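Local coordinates for protein aminoglycoside-O-phosphotransferase VIII (Streptomyces rimosus, PDB 4H05) that catalyses ATP-dependent phosphorylation of aminoglycoside antibiotics, probably at the 3'-hydroxyl, and so confers resistance to them, at residues E63-L68 with L90-V95; A113-G118 with C203-L208; P142-A147 with R169-L174. All coordinates share one frame; numbering follows the deposited sequence.

Contact 1 (E63-L68 with L90-V95)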
loop_
_atom_site.group_PDB
_atom_site.type_symbol
_atom_site.label_atom_id
_atom_site.label_comp_id
_atom_site.label_asym_id
_atom_site.label_seq_id
_atom_site.Cartn_x
_atom_site.Cartn_y
_atom_site.Cartn_z
ATOM N N GLU A 63 10.104 -6.671 7.827
ATOM C CA GLU A 63 11.411 -6.003 7.712
ATOM C C GLU A 63 11.223 -4.586 7.369
ATOM O O GLU A 63 11.886 -3.757 7.920
ATOM C CB GLU A 63 12.234 -6.599 6.561
ATOM C CG GLU A 63 12.822 -7.917 6.990
ATOM C CD GLU A 63 13.633 -8.634 5.922
ATOM O OE1 GLU A 63 13.560 -8.271 4.741
ATOM O OE2 GLU A 63 14.400 -9.533 6.350
ATOM N N ARG A 64 10.253 -4.320 6.483
ATOM C CA ARG A 64 9.991 -2.954 6.066
ATOM C C ARG A 64 9.399 -2.133 7.157
ATOM O O ARG A 64 9.732 -0.923 7.353
ATOM C CB ARG A 64 9.107 -2.906 4.824
ATOM C CG ARG A 64 9.886 -3.313 3.581
ATOM C CD ARG A 64 9.054 -3.745 2.405
ATOM N NE ARG A 64 9.835 -4.000 1.199
ATOM C CZ ARG A 64 10.666 -5.038 1.072
ATOM N NH1 ARG A 64 10.885 -5.886 2.071
ATOM N NH2 ARG A 64 11.320 -5.213 -0.050
ATOM N N LEU A 65 8.462 -2.744 7.837
ATOM C CA LEU A 65 7.781 -2.059 8.959
ATOM C C LEU A 65 8.740 -1.583 10.108
ATOM O O LEU A 65 8.576 -0.486 10.762
ATOM C CB LEU A 65 6.713 -3.030 9.493
ATOM C CG LEU A 65 5.186 -2.841 9.443
ATOM C CD1 LEU A 65 4.546 -1.916 8.527
ATOM C CD2 LEU A 65 4.432 -4.141 9.339
ATOM N N VAL A 66 9.666 -2.444 10.439
ATOM C CA VAL A 66 10.640 -2.218 11.485
ATOM C C VAL A 66 11.578 -1.124 11.067
ATOM O O VAL A 66 11.968 -0.270 11.861
ATOM C CB VAL A 66 11.453 -3.547 11.706
ATOM C CG1 VAL A 66 12.676 -3.273 12.515
ATOM C CG2 VAL A 66 10.631 -4.671 12.398
ATOM N N TRP A 67 11.989 -1.148 9.792
ATOM C CA TRP A 67 12.883 -0.110 9.346
ATOM C C TRP A 67 12.185 1.224 9.286
ATOM O O TRP A 67 12.704 2.225 9.799
ATOM C CB TRP A 67 13.521 -0.484 8.042
ATOM C CG TRP A 67 14.336 0.574 7.465
ATOM C CD1 TRP A 67 15.669 0.863 7.753
ATOM C CD2 TRP A 67 13.918 1.564 6.492
ATOM N NE1 TRP A 67 16.119 1.878 6.985
ATOM C CE2 TRP A 67 15.108 2.394 6.229
ATOM C CE3 TRP A 67 12.735 1.842 5.832
ATOM C CZ2 TRP A 67 15.088 3.471 5.346
ATOM C CZ3 TRP A 67 12.731 2.889 4.909
ATOM C CH2 TRP A 67 13.887 3.716 4.694
ATOM N N LEU A 68 10.969 1.238 8.766
ATOM C CA LEU A 68 10.178 2.444 8.811
ATOM C C LEU A 68 9.980 3.112 10.209
ATOM O O LEU A 68 10.002 4.345 10.373
ATOM C CB LEU A 68 8.850 2.173 8.148
ATOM C CG LEU A 68 8.500 2.529 6.697
ATOM C CD1 LEU A 68 9.475 3.268 5.800
ATOM C CD2 LEU A 68 7.762 1.392 6.002
ATOM N N LEU A 90 1.688 -12.045 9.534
ATOM C CA LEU A 90 2.293 -10.893 10.192
ATOM C C LEU A 90 1.300 -10.356 11.240
ATOM O O LEU A 90 0.128 -10.095 10.937
ATOM C CB LEU A 90 2.487 -9.837 9.103
ATOM C CG LEU A 90 2.911 -8.448 9.494
ATOM C CD1 LEU A 90 4.363 -8.556 9.788
ATOM C CD2 LEU A 90 2.655 -7.454 8.350
ATOM N N VAL A 91 1.764 -10.175 12.451
ATOM C CA VAL A 91 0.986 -9.572 13.493
ATOM C C VAL A 91 1.629 -8.221 13.912
ATOM O O VAL A 91 2.843 -8.146 14.196
ATOM C CB VAL A 91 0.955 -10.529 14.718
ATOM C CG1 VAL A 91 0.092 -9.918 15.804
ATOM C CG2 VAL A 91 0.502 -11.957 14.286
ATOM N N THR A 92 0.796 -7.182 14.005
ATOM C CA THR A 92 1.187 -5.904 14.466
ATOM C C THR A 92 0.201 -5.350 15.442
ATOM O O THR A 92 -0.942 -5.773 15.498
ATOM C CB THR A 92 1.326 -4.853 13.326
ATOM O OG1 THR A 92 0.043 -4.389 12.886
ATOM C CG2 THR A 92 2.092 -5.451 12.119
ATOM N N GLU A 93 0.661 -4.410 16.246
ATOM C CA GLU A 93 -0.263 -3.605 17.023
ATOM C C GLU A 93 -1.179 -2.921 16.065
ATOM O O GLU A 93 -0.742 -2.567 15.002
ATOM C CB GLU A 93 0.519 -2.578 17.848
ATOM C CG GLU A 93 1.363 -3.322 18.874
ATOM C CD GLU A 93 2.078 -2.421 19.866
ATOM O OE1 GLU A 93 2.083 -1.199 19.647
ATOM O OE2 GLU A 93 2.645 -2.963 20.839
ATOM N N ALA A 94 -2.462 -2.796 16.403
ATOM C CA ALA A 94 -3.414 -2.178 15.525
ATOM C C ALA A 94 -3.029 -0.706 15.475
ATOM O O ALA A 94 -2.391 -0.246 16.419
ATOM C CB ALA A 94 -4.826 -2.351 16.082
ATOM N N VAL A 95 -3.336 -0.017 14.365
ATOM C CA VAL A 95 -3.109 1.462 14.235
ATOM C C VAL A 95 -4.418 2.171 14.585
ATOM O O VAL A 95 -5.426 1.847 14.004
ATOM C CB VAL A 95 -2.703 1.864 12.765
ATOM C CG1 VAL A 95 -2.448 3.368 12.645
ATOM C CG2 VAL A 95 -1.470 1.104 12.327
#
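Leu-65 reaches from helix 54-71 down to strand 86-93, and a single methyl does the touching. Its CD2 lies 3.9 Å from Leu-90 CD2, and the same carbon is 3.9 Å from Thr-92 CG2, so it settles between two side chains that stand on one face of the strand, two residues apart. The torsions that put CD2 there are not the usual staggered ones: chi1 is -114° and chi2 is 19°, so both are close to eclipsed, and the exact pose of this leucine is best read with some caution.

The strand side is regular. Leu-90 carries its CG opposite the backbone N (chi1 171°) and offers CD2 as the nearer of its two methyls; the two leucines meet at a slant. Thr-92 meets Leu-65 at roughly a right angle. Its OG1 sits in the cramped slot between N and the carbonyl carbon, which swings CG2 toward the helix and the hydroxyl away from it. That hydroxyl is satisfied locally: OG1 donates to Glu-93 O at 2.9 Å, approaching from above the carbonyl plane. What meets Leu-65 is therefore apolar, with the polar atom of Thr-92 tied back to its own strand.

The arrangement is that of the N-terminal lobe of a kinase-like fold, one helix lying against a five-stranded antiparallel sheet. Leu-65 also touches Val-78 of the edge strand 78-83 and Val-211, while Thr-92 packs on Phe-46 of strand 43-50.

Contact 2 (A113-G118 with C203-L208)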
loop_
_atom_site.group_PDB
_atom_site.type_symbol
_atom_site.label_atom_id
_atom_site.label_comp_id
_atom_site.label_asym_id
_atom_site.label_seq_id
_atom_site.Cartn_x
_atom_site.Cartn_y
_atom_site.Cartn_z
ATOM N N ALA A 113 -6.745 14.969 2.600
ATOM C CA ALA A 113 -5.975 15.195 1.384
ATOM C C ALA A 113 -4.627 15.771 1.682
ATOM O O ALA A 113 -3.637 15.280 1.156
ATOM C CB ALA A 113 -6.741 16.097 0.427
ATOM N N VAL A 114 -4.583 16.805 2.541
ATOM C CA VAL A 114 -3.353 17.477 2.911
ATOM C C VAL A 114 -2.470 16.613 3.761
ATOM O O VAL A 114 -1.243 16.627 3.573
ATOM C CB VAL A 114 -3.640 18.860 3.641
ATOM C CG1 VAL A 114 -2.372 19.459 4.185
ATOM C CG2 VAL A 114 -4.285 19.883 2.642
ATOM N N ALA A 115 -3.074 15.879 4.699
ATOM C CA ALA A 115 -2.305 14.986 5.584
ATOM C C ALA A 115 -1.677 13.886 4.710
ATOM O O ALA A 115 -0.508 13.526 4.885
ATOM C CB ALA A 115 -3.191 14.406 6.704
ATOM N N LEU A 116 -2.431 13.430 3.706
ATOM C CA LEU A 116 -1.901 12.417 2.789
ATOM C C LEU A 116 -0.644 12.937 2.105
ATOM O O LEU A 116 0.419 12.299 2.155
ATOM C CB LEU A 116 -2.920 11.937 1.797
ATOM C CG LEU A 116 -3.941 10.917 2.313
ATOM C CD1 LEU A 116 -4.963 10.694 1.232
ATOM C CD2 LEU A 116 -3.379 9.541 2.673
ATOM N N ALA A 117 -0.723 14.123 1.551
ATOM C CA ALA A 117 0.421 14.772 0.952
ATOM C C ALA A 117 1.596 14.908 1.924
ATOM O O ALA A 117 2.764 14.739 1.536
ATOM C CB ALA A 117 -0.002 16.143 0.416
ATOM N N GLY A 118 1.302 15.244 3.177
ATOM C CA GLY A 118 2.339 15.422 4.192
ATOM C C GLY A 118 3.066 14.132 4.498
ATOM O O GLY A 118 4.253 14.086 4.785
ATOM N N CYS A 203 -7.016 14.783 12.018
ATOM C CA CYS A 203 -6.420 14.300 10.739
ATOM C C CYS A 203 -4.874 14.087 10.794
ATOM O O CYS A 203 -4.222 14.007 9.740
ATOM C CB CYS A 203 -6.805 15.229 9.557
ATOM S SG CYS A 203 -8.601 15.393 9.372
ATOM N N GLU A 204 -4.259 13.978 11.995
ATOM C CA GLU A 204 -2.871 13.604 11.979
ATOM C C GLU A 204 -2.866 12.188 11.433
ATOM O O GLU A 204 -3.740 11.409 11.758
ATOM C CB GLU A 204 -2.252 13.588 13.346
ATOM C CG GLU A 204 -0.751 13.301 13.406
ATOM C CD GLU A 204 -0.188 13.623 14.792
ATOM O OE1 GLU A 204 -0.904 14.085 15.692
ATOM O OE2 GLU A 204 0.991 13.427 15.023
ATOM N N VAL A 205 -1.871 11.863 10.623
ATOM C CA VAL A 205 -1.670 10.506 10.249
ATOM C C VAL A 205 -1.218 9.684 11.468
ATOM O O VAL A 205 -0.276 10.047 12.096
ATOM C CB VAL A 205 -0.564 10.423 9.222
ATOM C CG1 VAL A 205 -0.157 8.939 9.033
ATOM C CG2 VAL A 205 -1.024 11.092 7.926
ATOM N N THR A 206 -1.886 8.575 11.771
ATOM C CA THR A 206 -1.519 7.750 12.906
ATOM C C THR A 206 -0.744 6.530 12.478
ATOM O O THR A 206 -0.049 5.998 13.287
ATOM C CB THR A 206 -2.739 7.288 13.681
ATOM O OG1 THR A 206 -3.709 6.816 12.755
ATOM C CG2 THR A 206 -3.351 8.479 14.549
ATOM N N GLY A 207 -0.836 6.069 11.232
ATOM C CA GLY A 207 -0.096 4.848 10.867
ATOM C C GLY A 207 -0.184 4.587 9.372
ATOM O O GLY A 207 -1.183 4.889 8.725
ATOM N N LEU A 208 0.858 4.019 8.792
ATOM C CA LEU A 208 0.750 3.485 7.446
ATOM C C LEU A 208 0.738 2.033 7.516
ATOM O O LEU A 208 1.616 1.458 8.226
ATOM C CB LEU A 208 1.968 3.707 6.669
ATOM C CG LEU A 208 2.391 5.010 6.257
ATOM C CD1 LEU A 208 3.452 4.804 5.141
ATOM C CD2 LEU A 208 1.068 5.556 5.777
#
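A backbone carbonyl pressed against a methyl group is the odd feature here: Cys-203 O comes within 3.2 Å of Ala-115 CB, a short van der Waals approach, and the C=O points almost straight at that carbon. The setting is the C-terminal lobe of the kinase-like fold, where helix 109-124 covers the hairpin made by strands 196-198 and 205-208. In this fold such a hairpin runs into the metal-binding segment, consistent with Asp-210, a predicted magnesium ligand, following only two residues after Leu-208.

Two features are consistent with so close an approach. The helix presents an alanine, whose side chain ends at CB, and Cys-203 has the left-handed backbone of a tight turn (phi 59°, psi 18°), which probably helps aim its oxygen at the helix. The Cys-203 side chain packs one turn earlier, on Asp-111 and Val-112, and on Trp-104.

Farther along the strand, Thr-206 and Gly-207 both face Leu-197 in a classic beta bulge, and Thr-206 looks to the far side from the helix, where its OG1 bonds to Pro-96 O.

Val-205 completes the contact with one branch. Its CG1 is opposite the backbone N (chi1 169°) and points elsewhere, while CG2 lies opposite the carbonyl carbon and leans over the helix, 4.1 Å from Ala-115 CB and 3.9 Å from Ala-115 O.

Contact 3 (P142-A147 with R169-L174)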
loop_
_atom_site.group_PDB
_atom_site.type_symbol
_atom_site.label_atom_id
_atom_site.label_comp_id
_atom_site.label_asym_id
_atom_site.label_seq_id
_atom_site.Cartn_x
_atom_site.Cartn_y
_atom_site.Cartn_z
ATOM N N PRO A 142 10.323 -6.552 -14.524
ATOM C CA PRO A 142 10.278 -8.015 -14.449
ATOM C C PRO A 142 9.128 -8.601 -13.601
ATOM O O PRO A 142 8.587 -9.639 -13.977
ATOM C CB PRO A 142 11.619 -8.371 -13.806
ATOM C CG PRO A 142 12.576 -7.309 -14.263
ATOM C CD PRO A 142 11.701 -6.034 -14.345
ATOM N N GLN A 143 8.754 -8.032 -12.462
ATOM C CA GLN A 143 7.590 -8.634 -11.771
ATOM C C GLN A 143 6.293 -8.578 -12.653
ATOM O O GLN A 143 5.429 -9.441 -12.557
ATOM C CB GLN A 143 7.301 -7.993 -10.415
ATOM C CG GLN A 143 8.292 -8.300 -9.298
ATOM C CD GLN A 143 8.141 -7.370 -8.087
ATOM O OE1 GLN A 143 7.656 -6.250 -8.196
ATOM N NE2 GLN A 143 8.572 -7.829 -6.954
ATOM N N ALA A 144 6.173 -7.534 -13.480
ATOM C CA ALA A 144 5.011 -7.332 -14.325
ATOM C C ALA A 144 5.012 -8.409 -15.436
ATOM O O ALA A 144 4.047 -9.134 -15.606
ATOM C CB ALA A 144 5.047 -5.913 -14.900
ATOM N N ALA A 145 6.113 -8.550 -16.149
ATOM C CA ALA A 145 6.294 -9.739 -17.013
ATOM C C ALA A 145 6.004 -11.106 -16.325
ATOM O O ALA A 145 5.295 -11.908 -16.856
ATOM C CB ALA A 145 7.675 -9.719 -17.645
ATOM N N ARG A 146 6.531 -11.403 -15.156
ATOM C CA ARG A 146 6.198 -12.700 -14.532
ATOM C C ARG A 146 4.693 -12.803 -14.196
ATOM O O ARG A 146 4.125 -13.900 -14.324
ATOM C CB ARG A 146 7.054 -13.043 -13.285
ATOM C CG ARG A 146 8.516 -13.421 -13.561
ATOM C CD ARG A 146 9.355 -13.491 -12.262
ATOM N NE ARG A 146 10.710 -14.082 -12.380
ATOM C CZ ARG A 146 11.808 -13.468 -12.853
ATOM N NH1 ARG A 146 11.772 -12.217 -13.316
ATOM N NH2 ARG A 146 12.962 -14.125 -12.872
ATOM N N ALA A 147 4.038 -11.712 -13.791
ATOM C CA ALA A 147 2.613 -11.832 -13.429
ATOM C C ALA A 147 1.850 -12.175 -14.703
ATOM O O ALA A 147 1.051 -13.088 -14.711
ATOM C CB ALA A 147 2.059 -10.573 -12.787
ATOM N N ARG A 169 -0.586 -7.711 -24.203
ATOM C CA ARG A 169 -0.766 -6.300 -24.700
ATOM C C ARG A 169 -0.520 -5.262 -23.590
ATOM O O ARG A 169 -0.094 -4.144 -23.838
ATOM C CB ARG A 169 -2.197 -6.122 -25.132
ATOM C CG ARG A 169 -2.618 -4.692 -25.518
ATOM C CD ARG A 169 -1.821 -4.160 -26.699
ATOM N NE ARG A 169 -2.226 -2.815 -27.106
ATOM C CZ ARG A 169 -1.514 -1.702 -26.915
ATOM N NH1 ARG A 169 -0.329 -1.735 -26.292
ATOM N NH2 ARG A 169 -1.993 -0.525 -27.325
ATOM N N LEU A 170 -0.848 -5.633 -22.359
ATOM C CA LEU A 170 -0.612 -4.738 -21.192
ATOM C C LEU A 170 0.889 -4.557 -21.021
ATOM O O LEU A 170 1.430 -3.452 -21.022
ATOM C CB LEU A 170 -1.194 -5.386 -19.910
ATOM C CG LEU A 170 -2.136 -4.620 -18.971
ATOM C CD1 LEU A 170 -1.494 -4.722 -17.593
ATOM C CD2 LEU A 170 -2.400 -3.166 -19.347
ATOM N N LEU A 171 1.580 -5.678 -20.979
ATOM C CA LEU A 171 3.011 -5.667 -20.862
ATOM C C LEU A 171 3.683 -4.988 -22.048
ATOM O O LEU A 171 4.675 -4.286 -21.831
ATOM C CB LEU A 171 3.502 -7.088 -20.658
ATOM C CG LEU A 171 4.979 -7.302 -20.492
ATOM C CD1 LEU A 171 5.315 -6.736 -19.103
ATOM C CD2 LEU A 171 5.287 -8.805 -20.664
ATOM N N ALA A 172 3.175 -5.165 -23.290
ATOM C CA ALA A 172 3.694 -4.338 -24.440
ATOM C C ALA A 172 3.583 -2.823 -24.082
ATOM O O ALA A 172 4.500 -2.032 -24.337
ATOM C CB ALA A 172 2.960 -4.637 -25.771
ATOM N N GLU A 173 2.453 -2.411 -23.494
ATOM C CA GLU A 173 2.233 -0.968 -23.287
ATOM C C GLU A 173 3.223 -0.499 -22.231
ATOM O O GLU A 173 3.884 0.493 -22.368
ATOM C CB GLU A 173 0.764 -0.678 -22.925
ATOM C CG GLU A 173 0.368 0.804 -22.892
ATOM C CD GLU A 173 0.530 1.492 -24.224
ATOM O OE1 GLU A 173 0.535 0.782 -25.217
ATOM O OE2 GLU A 173 0.713 2.717 -24.293
ATOM N N LEU A 174 3.409 -1.322 -21.225
ATOM C CA LEU A 174 4.332 -0.994 -20.106
ATOM C C LEU A 174 5.781 -0.811 -20.564
ATOM O O LEU A 174 6.385 0.224 -20.292
ATOM C CB LEU A 174 4.247 -2.126 -19.125
ATOM C CG LEU A 174 4.404 -2.002 -17.629
ATOM C CD1 LEU A 174 5.576 -2.787 -17.180
ATOM C CD2 LEU A 174 4.264 -0.601 -17.035
#
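Leu-171 lies across the backbone of Ala-145 with both of its methyls, and this is the tight part of the helix pair 137-150 and 167-177. CD1 of Leu-171 comes to 3.6 Å from Ala-145 N, over the main chain rather than against a side chain, while its CD2 meets Ala-145 CB at 4.0 Å. Extending CG directly opposite the backbone N (chi1 -179°) carries the fork of the leucine across to the other helix. One turn on, Leu-174 CD1 touches Ala-144 CB at 3.9 Å, and Leu-171 CD1 reaches the same methyl more loosely. Two leucines are thus set against two adjacent alanines: the long side chains span the gap, and the small ones let Leu-171 reach the backbone, while Leu-174 stops at a methyl.

The outer face is a different matter. On the side of helix 167-177 turned from its partner, Arg-169 and Glu-173 are joined one turn apart by a salt bridge, Arg-169 NH1 to Glu-173 OE1 at 2.9 Å. The bond uses the carboxylate's anti lone pair and enters 18° off the guanidinium plane. Glu-173 has a second partner in Arg-176, through OE2, and Arg-169 also makes a cation-pi contact with Trp-165. On helix 137-150, Gln-143 and Arg-146 are exposed.

Leu-170 and Leu-174 lean on Leu-268 of helix 260-270. The short segments run antiparallel, at 167° with axes 10.0 Å apart, an alpha-helical pair packed through leucine and alanine in the largely helical C-terminal lobe of an aminoglycoside phosphotransferase.

In the fold
All three rest on van der Waals packing, with no hydrogen bond between their paired segments, yet their places differ. Contact 1 is fully buried in the N-terminal lobe and joins helix to sheet; contact 2 is only partly buried and joins a helix to a hairpin in the C-terminal lobe, with a main-chain oxygen among its touching atoms; contact 3, helix on helix, lies farthest from the chain's centre and carries charged groups on its outer face. Contacts 1 and 2 meet where the lobes join, Val-95 CG1 lying 3.3 Å from Gly-207 CA. Contact 3 touches neither; in sequence it is nested within the loop that contact 2 closes, yet their centres are about 32 Å apart.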